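Local coordinates for protein phiAB6 tailspike (Unidentified phage, PDB 5JS4) that probably binds and fragments the exopolysaccharide of Acinetobacter baumannii, serving its phage as a trimeric, beta-helical tailspike, at residues A[376-381]-A[400-405]; A[331-336]-A[353-358]; A[635-640]-A[706-711]. One frame throughout, in Å; residues are numbered along the deposited sequence.

Contact 1 (A[376-381]-A[400-405])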
loop_
_atom_site.group_PDB
_atom_site.type_symbol
_atom_site.label_atom_id
_atom_site.label_comp_id
_atom_site.label_asym_id
_atom_site.label_seq_id
_atom_site.Cartn_x
_atom_site.Cartn_y
_atom_site.Cartn_z
ATOM N N ILE A 376 -4.335 -17.240 19.789
ATOM C CA ILE A 376 -4.273 -15.939 20.444
ATOM C C ILE A 376 -5.685 -15.522 20.834
ATOM O O ILE A 376 -6.550 -15.376 19.977
ATOM C CB ILE A 376 -3.662 -14.869 19.516
ATOM C CG1 ILE A 376 -2.240 -15.267 19.090
ATOM C CG2 ILE A 376 -3.676 -13.500 20.189
ATOM C CD1 ILE A 376 -1.193 -15.203 20.183
ATOM N N VAL A 377 -5.910 -15.343 22.132
ATOM C CA VAL A 377 -7.192 -14.881 22.643
ATOM C C VAL A 377 -7.034 -13.429 23.069
ATOM O O VAL A 377 -6.373 -13.137 24.062
ATOM C CB VAL A 377 -7.671 -15.736 23.834
ATOM C CG1 VAL A 377 -8.996 -15.218 24.381
ATOM C CG2 VAL A 377 -7.807 -17.192 23.415
ATOM N N VAL A 378 -7.631 -12.523 22.304
ATOM C CA VAL A 378 -7.573 -11.100 22.612
ATOM C C VAL A 378 -8.695 -10.766 23.580
ATOM O O VAL A 378 -9.853 -11.078 23.315
ATOM C CB VAL A 378 -7.733 -10.232 21.349
ATOM C CG1 VAL A 378 -7.640 -8.753 21.706
ATOM C CG2 VAL A 378 -6.682 -10.597 20.308
ATOM N N LYS A 379 -8.349 -10.134 24.697
ATOM C CA LYS A 379 -9.342 -9.692 25.669
ATOM C C LYS A 379 -9.690 -8.227 25.425
ATOM O O LYS A 379 -8.852 -7.442 24.965
ATOM C CB LYS A 379 -8.841 -9.911 27.100
ATOM C CG LYS A 379 -8.419 -11.345 27.412
ATOM C CD LYS A 379 -9.539 -12.367 27.261
ATOM C CE LYS A 379 -10.511 -12.324 28.428
ATOM N NZ LYS A 379 -11.603 -13.329 28.279
ATOM N N GLN A 380 -10.937 -7.874 25.728
ATOM C CA GLN A 380 -11.503 -6.568 25.396
ATOM C C GLN A 380 -11.376 -6.300 23.886
ATOM O O GLN A 380 -11.631 -7.205 23.096
ATOM C CB GLN A 380 -10.902 -5.469 26.285
ATOM C CG GLN A 380 -11.203 -5.681 27.764
ATOM C CD GLN A 380 -12.694 -5.851 28.030
ATOM O OE1 GLN A 380 -13.513 -5.061 27.552
ATOM N NE2 GLN A 380 -13.054 -6.888 28.781
ATOM N N ALA A 381 -10.994 -5.092 23.478
ATOM C CA ALA A 381 -10.945 -4.753 22.053
ATOM C C ALA A 381 -9.569 -4.244 21.645
ATOM O O ALA A 381 -8.829 -3.697 22.463
ATOM C CB ALA A 381 -12.007 -3.717 21.722
ATOM N N ILE A 400 -6.492 -16.353 15.736
ATOM C CA ILE A 400 -6.682 -15.169 16.569
ATOM C C ILE A 400 -8.178 -14.968 16.797
ATOM O O ILE A 400 -8.951 -14.911 15.841
ATOM C CB ILE A 400 -6.088 -13.909 15.903
ATOM C CG1 ILE A 400 -4.604 -14.122 15.580
ATOM C CG2 ILE A 400 -6.266 -12.694 16.804
ATOM C CD1 ILE A 400 -4.010 -13.079 14.656
ATOM N N TYR A 401 -8.574 -14.859 18.064
ATOM C CA TYR A 401 -9.977 -14.700 18.438
ATOM C C TYR A 401 -10.168 -13.471 19.324
ATOM O O TYR A 401 -9.490 -13.326 20.340
ATOM C CB TYR A 401 -10.478 -15.948 19.170
ATOM C CG TYR A 401 -11.873 -15.801 19.745
ATOM C CD1 TYR A 401 -12.931 -15.367 18.952
ATOM C CD2 TYR A 401 -12.137 -16.101 21.081
ATOM C CE1 TYR A 401 -14.208 -15.231 19.470
ATOM C CE2 TYR A 401 -13.413 -15.970 21.607
ATOM C CZ TYR A 401 -14.445 -15.535 20.796
ATOM O OH TYR A 401 -15.715 -15.400 21.308
ATOM N N CYS A 402 -11.095 -12.600 18.928
ATOM C CA CYS A 402 -11.457 -11.419 19.712
ATOM C C CYS A 402 -12.972 -11.357 19.896
ATOM O O CYS A 402 -13.713 -11.048 18.961
ATOM C CB CYS A 402 -10.951 -10.143 19.033
ATOM S SG CYS A 402 -11.380 -8.613 19.894
ATOM N N GLU A 403 -13.420 -11.651 21.114
ATOM C CA GLU A 403 -14.841 -11.660 21.452
ATOM C C GLU A 403 -15.410 -10.245 21.563
ATOM O O GLU A 403 -16.518 -9.979 21.084
ATOM C CB GLU A 403 -15.048 -12.408 22.775
ATOM C CG GLU A 403 -16.505 -12.557 23.202
ATOM C CD GLU A 403 -16.670 -13.202 24.569
ATOM O OE1 GLU A 403 -15.655 -13.475 25.245
ATOM O OE2 GLU A 403 -17.827 -13.435 24.975
ATOM N N ASP A 404 -14.651 -9.354 22.202
ATOM C CA ASP A 404 -15.091 -7.987 22.509
ATOM C C ASP A 404 -16.465 -8.006 23.190
ATOM O O ASP A 404 -17.414 -7.406 22.694
ATOM C CB ASP A 404 -15.112 -7.127 21.232
ATOM C CG ASP A 404 -15.299 -5.635 21.518
ATOM O OD1 ASP A 404 -15.244 -5.213 22.693
ATOM O OD2 ASP A 404 -15.498 -4.869 20.552
ATOM N N PRO A 405 -16.568 -8.698 24.340
ATOM C CA PRO A 405 -17.876 -8.912 24.973
ATOM C C PRO A 405 -18.647 -7.634 25.325
ATOM O O PRO A 405 -19.879 -7.657 25.345
ATOM C CB PRO A 405 -17.531 -9.703 26.242
ATOM C CG PRO A 405 -16.093 -9.426 26.500
ATOM C CD PRO A 405 -15.471 -9.265 25.145
HETATM O O HOH W 1 -12.306 -9.796 23.591
HETATM O O HOH W 2 -11.558 -13.090 22.736
HETATM O O HOH W 3 -13.243 -12.103 26.041
HETATM O O HOH W 4 -15.117 -6.052 25.327
#
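Ile-376 and Ile-400 begin two parallel runs of chain that pair over a few residues, Ile-376 beside Ile-400 and Val-377 beside Tyr-401. Two nearly straight bonds clamp them: Tyr-401 N donates to Ile-376 O (2.8 Å, 166° at the hydrogen), and Tyr-401 O receives Val-378 N (2.8 Å). Further on, water takes over from direct pairing. Val-378 O is met by two waters, one of which accepts a bond from Glu-403 N (2.9 Å) and the other from Asp-404 N (2.8 Å), so solvent bridges the backbones as the chain bends at Gln-380.

Ile-376, Val-378, Ile-400 and Cys-402 share one face. Phe-387 packs on Ile-376 and Ile-400, Phe-385 on Val-378, and Phe-430 of the next strand on Cys-402. The CB atoms of Val-378 and Cys-402 lie 4.0 Å apart, and Val-378 CG2 reaches the CG2 branch of Ile-400 at 4.1 Å. Cys-402 SG, anti to its backbone N (chi1 178°), swings forward along its strand and comes 3.5 Å from Gln-380 O. The other face carries Val-377 and Tyr-401; the phenol extends to Asp-431, its hydrogen-bond partner. On that side Lys-379 NZ and Glu-403 OE1 are linked by a water rather than by direct contact.

At the corner the Asp-404 carboxylate takes Arg-408 N and Val-409 N on its two oxygens, which should fix its rotation, while the methyl of Ala-381 rests 3.7 Å from Asp-404 OD1. A water joins that oxygen to Gln-380 OE1, which also bonds Arg-408. Parallel strands one turn apart, paired in register at Ile-376/Ile-400 and Val-377/Tyr-401, with Ile, Val and Cys side chains on one face, fit the right-handed parallel beta-helix of the pectate lyase-like family.

Contact 2 (A[331-336]-A[353-358])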
loop_
_atom_site.group_PDB
_atom_site.type_symbol
_atom_site.label_atom_id
_atom_site.label_comp_id
_atom_site.label_asym_id
_atom_site.label_seq_id
_atom_site.Cartn_x
_atom_site.Cartn_y
_atom_site.Cartn_z
ATOM N N ILE A 331 -2.843 -16.809 31.098
ATOM C CA ILE A 331 -3.744 -15.667 31.242
ATOM C C ILE A 331 -2.980 -14.425 31.694
ATOM O O ILE A 331 -1.857 -14.521 32.191
ATOM C CB ILE A 331 -4.921 -15.967 32.200
ATOM C CG1 ILE A 331 -4.425 -16.318 33.611
ATOM C CG2 ILE A 331 -5.773 -17.093 31.630
ATOM C CD1 ILE A 331 -5.522 -16.349 34.659
ATOM N N ASN A 332 -3.601 -13.263 31.495
ATOM C CA ASN A 332 -3.059 -11.969 31.932
ATOM C C ASN A 332 -1.677 -11.659 31.368
ATOM O O ASN A 332 -0.804 -11.138 32.064
ATOM C CB ASN A 332 -3.048 -11.876 33.463
ATOM C CG ASN A 332 -4.443 -11.930 34.056
ATOM O OD1 ASN A 332 -5.376 -11.320 33.533
ATOM N ND2 ASN A 332 -4.590 -12.655 35.155
ATOM N N CYS A 333 -1.490 -11.971 30.093
ATOM C CA CYS A 333 -0.240 -11.663 29.424
ATOM C C CYS A 333 -0.059 -10.157 29.336
ATOM O O CYS A 333 -1.024 -9.420 29.150
ATOM C CB CYS A 333 -0.225 -12.265 28.022
ATOM S SG CYS A 333 1.352 -12.092 27.164
ATOM N N GLY A 334 1.185 -9.713 29.475
ATOM C CA GLY A 334 1.547 -8.317 29.261
ATOM C C GLY A 334 1.566 -7.965 27.782
ATOM O O GLY A 334 1.081 -8.729 26.951
ATOM N N PRO A 335 2.150 -6.805 27.437
ATOM C CA PRO A 335 2.084 -6.278 26.071
ATOM C C PRO A 335 3.066 -6.897 25.072
ATOM O O PRO A 335 3.168 -6.409 23.953
ATOM C CB PRO A 335 2.416 -4.797 26.267
ATOM C CG PRO A 335 3.332 -4.786 27.440
ATOM C CD PRO A 335 2.848 -5.881 28.349
ATOM N N THR A 336 3.772 -7.953 25.468
ATOM C CA THR A 336 4.789 -8.576 24.626
ATOM C C THR A 336 4.565 -10.077 24.532
ATOM O O THR A 336 4.416 -10.743 25.551
ATOM C CB THR A 336 6.193 -8.341 25.219
ATOM O OG1 THR A 336 6.436 -6.934 25.337
ATOM C CG2 THR A 336 7.280 -8.978 24.359
ATOM N N SER A 353 -6.848 -23.389 24.787
ATOM C CA SER A 353 -6.342 -22.223 24.058
ATOM C C SER A 353 -4.993 -21.816 24.644
ATOM O O SER A 353 -4.659 -22.219 25.757
ATOM C CB SER A 353 -7.354 -21.079 24.129
ATOM O OG SER A 353 -8.524 -21.411 23.395
ATOM N N PHE A 354 -4.202 -21.037 23.902
ATOM C CA PHE A 354 -2.828 -20.767 24.342
ATOM C C PHE A 354 -2.684 -19.584 25.296
ATOM O O PHE A 354 -2.245 -19.766 26.429
ATOM C CB PHE A 354 -1.849 -20.609 23.168
ATOM C CG PHE A 354 -0.448 -20.268 23.603
ATOM C CD1 PHE A 354 0.201 -21.041 24.562
ATOM C CD2 PHE A 354 0.222 -19.172 23.072
ATOM C CE1 PHE A 354 1.481 -20.732 24.983
ATOM C CE2 PHE A 354 1.507 -18.860 23.488
ATOM C CZ PHE A 354 2.136 -19.640 24.447
ATOM N N ILE A 355 -3.032 -18.380 24.850
ATOM C CA ILE A 355 -2.714 -17.184 25.627
ATOM C C ILE A 355 -3.767 -16.077 25.516
ATOM O O ILE A 355 -4.320 -15.831 24.442
ATOM C CB ILE A 355 -1.309 -16.662 25.234
ATOM C CG1 ILE A 355 -0.796 -15.632 26.244
ATOM C CG2 ILE A 355 -1.310 -16.121 23.808
ATOM C CD1 ILE A 355 0.714 -15.552 26.295
ATOM N N GLU A 356 -4.042 -15.433 26.650
ATOM C CA GLU A 356 -4.938 -14.285 26.713
ATOM C C GLU A 356 -4.120 -13.018 26.895
ATOM O O GLU A 356 -3.298 -12.929 27.810
ATOM C CB GLU A 356 -5.943 -14.435 27.853
ATOM C CG GLU A 356 -6.938 -15.554 27.610
ATOM C CD GLU A 356 -7.951 -15.731 28.719
ATOM O OE1 GLU A 356 -8.087 -14.830 29.571
ATOM O OE2 GLU A 356 -8.622 -16.783 28.721
ATOM N N ILE A 357 -4.352 -12.049 26.016
ATOM C CA ILE A 357 -3.623 -10.783 26.024
ATOM C C ILE A 357 -4.617 -9.643 25.793
ATOM O O ILE A 357 -5.535 -9.771 24.986
ATOM C CB ILE A 357 -2.497 -10.782 24.960
ATOM C CG1 ILE A 357 -1.679 -9.491 25.049
ATOM C CG2 ILE A 357 -3.059 -10.990 23.555
ATOM C CD1 ILE A 357 -0.416 -9.496 24.211
ATOM N N ASP A 358 -4.452 -8.537 26.511
ATOM C CA ASP A 358 -5.379 -7.419 26.367
ATOM C C ASP A 358 -5.195 -6.723 25.018
ATOM O O ASP A 358 -4.082 -6.637 24.488
ATOM C CB ASP A 358 -5.217 -6.413 27.504
ATOM C CG ASP A 358 -6.374 -5.436 27.573
ATOM O OD1 ASP A 358 -7.478 -5.841 28.000
ATOM O OD2 ASP A 358 -6.186 -4.270 27.189
HETATM O O HOH W 5 -6.365 -12.893 30.773
HETATM O O HOH W 6 -1.786 -7.074 28.003
#
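Cys-333 N donates to Glu-356 O (3.1 Å, 154° at the hydrogen), the single direct hydrogen bond between these two segments. The run 331-336 bends at Asn-332, whose backbone takes up a positive phi of 57°, and the two paths diverge. Water fills in on both sides of the direct bond. One molecule accepts from Asn-332 N and donates to Glu-356 OE1 (2.9 Å), tying the corner to a side chain; another donates to Cys-333 O (2.7 Å) and takes a weak bond from Asp-358 N.

Apolar contacts centre on Cys-333. A chi1 of -174° turns SG away from the backbone N and over to the CD1 methyl of Ile-355, 3.6 Å away. Its CB meets CB of Ile-357 at 4.1 Å, so the cysteine is packed against two isoleucines of strand 353-358. Ile-357 also directs its CD1 at Gly-334 O, only 3.2 Å away, a tight approach of a methyl group to a carbonyl oxygen.

Mixed packing is seen at Ile-331 and Glu-356, whose side chains lie alongside each other with a common heading. The CG2 branch of Ile-331 lies 3.8 Å from Glu-356 OE1, while the other carboxylate oxygen, OE2, is hydrogen-bonded to Thr-328. With OE1 holding the water and OE2 the threonine, both ends of this carboxylate are occupied.

Strand 353-358 lies between strands 328-333 and 374-379 in a parallel sheet of the beta-helix. Ile-355 touches Ile-376, and Ile-357 packs on Ala-362 and Ile-364 of strand 362-370. Beyond the bend, Pro-335 and Thr-336 pack on Tyr-309 and Cys-302 of the second subunit, placing this corner at the trimer interface.

Contact 3 (A[635-640]-A[706-711])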
loop_
_atom_site.group_PDB
_atom_site.type_symbol
_atom_site.label_atom_id
_atom_site.label_comp_id
_atom_site.label_asym_id
_atom_site.label_seq_id
_atom_site.Cartn_x
_atom_site.Cartn_y
_atom_site.Cartn_z
ATOM N N GLY A 635 -50.757 28.851 -43.045
ATOM C CA GLY A 635 -49.404 28.758 -43.572
ATOM C C GLY A 635 -48.312 29.426 -42.760
ATOM O O GLY A 635 -47.164 29.421 -43.185
ATOM N N VAL A 636 -48.644 29.980 -41.595
ATOM C CA VAL A 636 -47.674 30.721 -40.790
ATOM C C VAL A 636 -47.583 30.121 -39.394
ATOM O O VAL A 636 -48.582 30.043 -38.676
ATOM C CB VAL A 636 -48.045 32.213 -40.672
ATOM C CG1 VAL A 636 -46.946 32.970 -39.934
ATOM C CG2 VAL A 636 -48.284 32.817 -42.049
ATOM N N TYR A 637 -46.376 29.697 -39.027
ATOM C CA TYR A 637 -46.120 28.997 -37.774
ATOM C C TYR A 637 -45.047 29.724 -36.991
ATOM O O TYR A 637 -44.097 30.223 -37.578
ATOM C CB TYR A 637 -45.697 27.550 -38.074
ATOM C CG TYR A 637 -46.832 26.803 -38.717
ATOM C CD1 TYR A 637 -47.126 26.972 -40.067
ATOM C CD2 TYR A 637 -47.668 25.992 -37.962
ATOM C CE1 TYR A 637 -48.201 26.334 -40.654
ATOM C CE2 TYR A 637 -48.743 25.350 -38.540
ATOM C CZ TYR A 637 -49.011 25.528 -39.882
ATOM O OH TYR A 637 -50.080 24.895 -40.461
ATOM N N ARG A 638 -45.210 29.795 -35.674
ATOM C CA ARG A 638 -44.193 30.376 -34.808
ATOM C C ARG A 638 -43.470 29.277 -34.055
ATOM O O ARG A 638 -44.103 28.479 -33.367
ATOM C CB ARG A 638 -44.811 31.334 -33.783
ATOM C CG ARG A 638 -45.480 32.561 -34.370
ATOM C CD ARG A 638 -45.707 33.619 -33.297
ATOM N NE ARG A 638 -46.551 33.127 -32.214
ATOM C CZ ARG A 638 -47.882 33.210 -32.171
ATOM N NH1 ARG A 638 -48.570 33.771 -33.160
ATOM N NH2 ARG A 638 -48.533 32.722 -31.120
ATOM N N VAL A 639 -42.149 29.241 -34.205
ATOM C CA VAL A 639 -41.275 28.478 -33.325
ATOM C C VAL A 639 -40.926 29.459 -32.214
ATOM O O VAL A 639 -40.043 30.311 -32.370
ATOM C CB VAL A 639 -40.015 27.969 -34.060
ATOM C CG1 VAL A 639 -39.158 27.124 -33.133
ATOM C CG2 VAL A 639 -40.402 27.182 -35.305
ATOM N N GLU A 640 -41.656 29.357 -31.106
ATOM C CA GLU A 640 -41.707 30.424 -30.107
ATOM C C GLU A 640 -41.358 29.951 -28.708
ATOM O O GLU A 640 -41.498 28.773 -28.376
ATOM C CB GLU A 640 -43.103 31.052 -30.079
ATOM C CG GLU A 640 -44.213 30.080 -29.707
ATOM C CD GLU A 640 -45.541 30.761 -29.446
ATOM O OE1 GLU A 640 -45.794 31.840 -30.018
ATOM O OE2 GLU A 640 -46.339 30.199 -28.670
ATOM N N VAL A 706 -50.280 27.531 -47.176
ATOM C CA VAL A 706 -50.902 26.225 -46.912
ATOM C C VAL A 706 -50.456 25.689 -45.560
ATOM O O VAL A 706 -49.370 26.008 -45.095
ATOM C CB VAL A 706 -50.545 25.165 -47.980
ATOM C CG1 VAL A 706 -51.180 25.506 -49.313
ATOM C CG2 VAL A 706 -49.036 24.983 -48.111
ATOM N N ASP A 707 -51.294 24.848 -44.955
ATOM C CA ASP A 707 -51.032 24.294 -43.630
ATOM C C ASP A 707 -50.642 22.823 -43.679
ATOM O O ASP A 707 -51.491 21.969 -43.927
ATOM C CB ASP A 707 -52.280 24.442 -42.753
ATOM C CG ASP A 707 -52.544 25.873 -42.369
ATOM O OD1 ASP A 707 -51.607 26.522 -41.863
ATOM O OD2 ASP A 707 -53.681 26.351 -42.571
ATOM N N PRO A 708 -49.363 22.510 -43.411
ATOM C CA PRO A 708 -49.029 21.102 -43.231
ATOM C C PRO A 708 -49.728 20.528 -42.004
ATOM O O PRO A 708 -50.087 21.270 -41.087
ATOM C CB PRO A 708 -47.509 21.113 -43.014
ATOM C CG PRO A 708 -47.042 22.422 -43.555
ATOM C CD PRO A 708 -48.174 23.374 -43.301
ATOM N N HIS A 709 -49.939 19.222 -42.002
ATOM C CA HIS A 709 -50.434 18.534 -40.817
ATOM C C HIS A 709 -49.319 18.382 -39.788
ATOM O O HIS A 709 -49.543 18.503 -38.585
ATOM C CB HIS A 709 -50.963 17.160 -41.201
ATOM C CG HIS A 709 -51.896 16.577 -40.194
ATOM N ND1 HIS A 709 -51.465 15.980 -39.033
ATOM C CD2 HIS A 709 -53.247 16.501 -40.181
ATOM C CE1 HIS A 709 -52.514 15.557 -38.347
ATOM N NE2 HIS A 709 -53.604 15.859 -39.023
ATOM N N ARG A 710 -48.107 18.123 -40.276
ATOM C CA ARG A 710 -46.966 17.848 -39.417
ATOM C C ARG A 710 -45.689 18.239 -40.148
ATOM O O ARG A 710 -45.572 18.021 -41.350
ATOM C CB ARG A 710 -46.942 16.358 -39.036
ATOM C CG ARG A 710 -45.711 15.881 -38.277
ATOM C CD ARG A 710 -45.874 14.435 -37.826
ATOM N NE ARG A 710 -44.670 13.910 -37.182
ATOM C CZ ARG A 710 -44.570 13.486 -35.921
ATOM N NH1 ARG A 710 -45.610 13.502 -35.089
ATOM N NH2 ARG A 710 -43.405 13.032 -35.479
ATOM N N PHE A 711 -44.757 18.844 -39.424
ATOM C CA PHE A 711 -43.433 19.130 -39.967
ATOM C C PHE A 711 -42.416 19.318 -38.851
ATOM O O PHE A 711 -42.761 19.664 -37.724
ATOM C CB PHE A 711 -43.451 20.355 -40.898
ATOM C CG PHE A 711 -43.714 21.665 -40.199
ATOM C CD1 PHE A 711 -45.010 22.108 -40.002
ATOM C CD2 PHE A 711 -42.662 22.467 -39.760
ATOM C CE1 PHE A 711 -45.261 23.316 -39.369
ATOM C CE2 PHE A 711 -42.908 23.674 -39.128
ATOM C CZ PHE A 711 -44.208 24.098 -38.934
HETATM O O HOH W 7 -51.620 22.987 -39.311
#
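Asp-707 OD1 is gripped by the backbone of Gly-635, whose N-H points almost straight at it (2.7 Å, 170° at the hydrogen) from above the carboxylate plane. Tyr-637 OH lies 2.6 Å from the same oxygen, a weak bond whose proton is not settled; a water also lies 2.7 Å from Tyr-637 OH. That water donates to Pro-708 O (2.9 Å). The second oxygen, Asp-707 OD2, forms a salt bridge with Lys-631.

Gly-635, at a positive phi of 75° that favours glycine, brings its CA 3.1 Å from Val-706 O in a CA-H...O contact. Phe-711 presents its edge to a face of Tyr-637 in a T-shaped stack, the ring planes 81° apart, and its CZ reaches Tyr-637 CG at 3.8 Å. Pro-708 CD rests obliquely by the phenol end. Tyr-614 adds another edge-to-face partner to Tyr-637, and Trp-698 does the same for Phe-711.

The tyrosine thus has its ring in an aromatic cluster while its hydroxyl joins a carboxylate and water network. Lys-631 would probably help stabilise the aspartate's negative charge, and the network fastens the approach to strand 708-715 to the start of strand 636-641.

From the N terminus, contact 2 comes first, bringing 331-336 and 353-358 together across 16 intervening residues; contact 1 follows with 376-381 and 400-405, with 18 residues between them. Each closes one turn of the beta-helix. They neither nest nor cross, but they abut: strands 353-358 and 374-379 are neighbours in one sheet, with Val-377 N probably hydrogen-bonded to Ile-355 O, so successive turns are continuous. Contact 3 closes a far longer loop of 65 residues near the C terminus, its centre about 80 Å from that of contact 1, and joins strands of two antiparallel sheets in a separate part of the elongated chain.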